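O-methyltransferase (Bacillus halodurans, PDB 2GPY) probably transfers a methyl group from S-adenosylmethionine to a hydroxyl oxygen of a substrate not yet identified. Local coordinates at residues 58-63 and 81-86. Residues are numbered along the deposited sequence; the frame is centred on the assembly and turned at random.
Sequences ILEIGT and IVSIER
Ile61 and Ile84 lie side by side on one face of two neighbouring parallel strands, their CD1 methyls 3.8 Å apart. Leu59 joins them there: with CG anti to the backbone N (chi1 172°), its CD1 swings across the strand gap to 3.9 Å from Val82 CG1. Tyr146 of helix 139-146 packs on Leu59, Ile61 and Ile84, making this apolar face tight. On the other face the extended Glu60 chain packs on Ser68, Ala69 and Met72 of helix 67-75 and carries OE1 to the Ser83 hydroxyl, which donates a hydrogen bond, though its 2.5 Å length from OG to OE1 is doubtful because OG is crowded in the model. A valine in place of Glu60 would probably open a gap against helix 67-75 and cost Ser83 this acceptor. The backbone ladder includes Val82 N to Ile58 O at 2.8 Å and, at the end of strand 57-61, Ile84 O receives Gly62 N at 2.7 Å and, from above the carbonyl plane, Thr63 N at 3.1 Å. The looser, solvent side is at partly exposed Gly62, where with phi 104° and psi 73° a side chain would jam against Ile61 O. Glu85 turns its carboxylate to the Ala64 and Asp87 amides. An acidic residue ending the second strand of this Rossmann-like beta-alpha-beta unit is consistent with the place where related methyltransferases bind the ribose hydroxyls of S-adenosylmethionine.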
loop_
_atom_site.group_PDB
_atom_site.type_symbol
_atom_site.label_atom_id
_atom_site.label_comp_id
_atom_site.label_asym_id
_atom_site.label_seq_id
_atom_site.Cartn_x
_atom_site.Cartn_y
_atom_site.Cartn_z
ATOM N N ILE B 58 -1.176 8.558 -13.348
ATOM C CA ILE B 58 -0.004 8.808 -12.485
ATOM C C ILE B 58 0.720 10.041 -13.014
ATOM O O ILE B 58 0.928 10.187 -14.240
ATOM C CB ILE B 58 0.956 7.608 -12.505
ATOM C CG1 ILE B 58 0.224 6.348 -12.003
ATOM C CG2 ILE B 58 2.272 7.909 -11.684
ATOM C CD1 ILE B 58 0.938 5.010 -12.371
ATOM N N LEU B 59 1.074 10.946 -12.105
ATOM C CA LEU B 59 1.923 12.097 -12.437
ATOM C C LEU B 59 3.278 11.948 -11.725
ATOM O O LEU B 59 3.349 11.692 -10.516
ATOM C CB LEU B 59 1.244 13.398 -12.006
ATOM C CG LEU B 59 2.116 14.651 -12.135
ATOM C CD1 LEU B 59 2.516 14.923 -13.600
ATOM C CD2 LEU B 59 1.401 15.834 -11.536
ATOM N N GLU B 60 4.355 12.093 -12.485
ATOM C CA GLU B 60 5.694 11.986 -11.934
ATOM C C GLU B 60 6.464 13.265 -12.181
ATOM O O GLU B 60 6.450 13.786 -13.292
ATOM C CB GLU B 60 6.441 10.816 -12.597
ATOM C CG GLU B 60 7.957 10.855 -12.435
ATOM C CD GLU B 60 8.602 9.663 -13.120
ATOM O OE1 GLU B 60 8.645 9.637 -14.369
ATOM O OE2 GLU B 60 8.982 8.724 -12.381
ATOM N N ILE B 61 7.150 13.754 -11.155
ATOM C CA ILE B 61 7.986 14.931 -11.329
ATOM C C ILE B 61 9.429 14.468 -11.307
ATOM O O ILE B 61 9.911 13.997 -10.268
ATOM C CB ILE B 61 7.775 15.954 -10.199
ATOM C CG1 ILE B 61 6.265 16.218 -9.954
ATOM C CG2 ILE B 61 8.595 17.250 -10.481
ATOM C CD1 ILE B 61 5.459 16.712 -11.151
ATOM N N GLY B 62 10.113 14.604 -12.447
ATOM C CA GLY B 62 11.504 14.193 -12.548
ATOM C C GLY B 62 11.658 12.890 -13.298
ATOM O O GLY B 62 11.963 11.855 -12.702
ATOM N N THR B 63 11.465 12.933 -14.618
ATOM C CA THR B 63 11.521 11.710 -15.423
ATOM C C THR B 63 12.888 11.073 -15.528
ATOM O O THR B 63 12.983 9.850 -15.653
ATOM C CB THR B 63 10.664 11.762 -16.749
ATOM O OG1 THR B 63 11.226 11.008 -17.848
ATOM C CG2 THR B 63 10.249 13.076 -17.095
ATOM N N ILE B 81 0.544 7.688 -17.706
ATOM C CA ILE B 81 1.530 8.374 -16.928
ATOM C C ILE B 81 1.815 9.712 -17.634
ATOM O O ILE B 81 1.885 9.793 -18.878
ATOM C CB ILE B 81 2.796 7.522 -16.827
ATOM C CG1 ILE B 81 2.410 6.129 -16.239
ATOM C CG2 ILE B 81 3.852 8.229 -15.975
ATOM C CD1 ILE B 81 3.535 5.268 -15.933
ATOM N N VAL B 82 1.921 10.757 -16.828
ATOM C CA VAL B 82 2.403 12.043 -17.305
ATOM C C VAL B 82 3.688 12.262 -16.502
ATOM O O VAL B 82 3.687 12.072 -15.290
ATOM C CB VAL B 82 1.404 13.171 -17.029
ATOM C CG1 VAL B 82 2.002 14.536 -17.452
ATOM C CG2 VAL B 82 0.094 12.919 -17.778
ATOM N N SER B 83 4.785 12.638 -17.148
ATOM C CA SER B 83 6.042 12.855 -16.401
ATOM C C SER B 83 6.786 14.118 -16.878
ATOM O O SER B 83 6.782 14.415 -18.069
ATOM C CB SER B 83 6.933 11.625 -16.553
ATOM O OG SER B 83 8.115 11.695 -15.733
ATOM N N ILE B 84 7.405 14.852 -15.948
ATOM C CA ILE B 84 7.957 16.159 -16.225
ATOM C C ILE B 84 9.456 16.121 -15.953
ATOM O O ILE B 84 9.882 15.575 -14.940
ATOM C CB ILE B 84 7.324 17.252 -15.347
ATOM C CG1 ILE B 84 5.816 17.352 -15.596
ATOM C CG2 ILE B 84 7.945 18.599 -15.699
ATOM C CD1 ILE B 84 5.093 18.259 -14.548
ATOM N N GLU B 85 10.241 16.634 -16.897
ATOM C CA GLU B 85 11.699 16.676 -16.770
ATOM C C GLU B 85 12.241 18.032 -17.229
ATOM O O GLU B 85 11.870 18.534 -18.284
ATOM C CB GLU B 85 12.328 15.540 -17.597
ATOM C CG GLU B 85 13.888 15.518 -17.643
ATOM C CD GLU B 85 14.508 15.495 -16.258
ATOM O OE1 GLU B 85 14.067 14.697 -15.377
ATOM O OE2 GLU B 85 15.421 16.298 -16.047
ATOM N N ARG B 86 13.142 18.602 -16.449
ATOM C CA ARG B 86 13.704 19.888 -16.799
ATOM C C ARG B 86 15.043 19.836 -17.533
ATOM O O ARG B 86 15.426 20.821 -18.148
ATOM C CB ARG B 86 13.794 20.784 -15.554
ATOM C CG ARG B 86 14.865 20.401 -14.545
ATOM C CD ARG B 86 15.374 21.696 -13.847
ATOM N NE ARG B 86 16.234 21.386 -12.707
ATOM C CZ ARG B 86 16.524 22.222 -11.710
ATOM N NH1 ARG B 86 16.022 23.453 -11.677
ATOM N NH2 ARG B 86 17.320 21.817 -10.728
#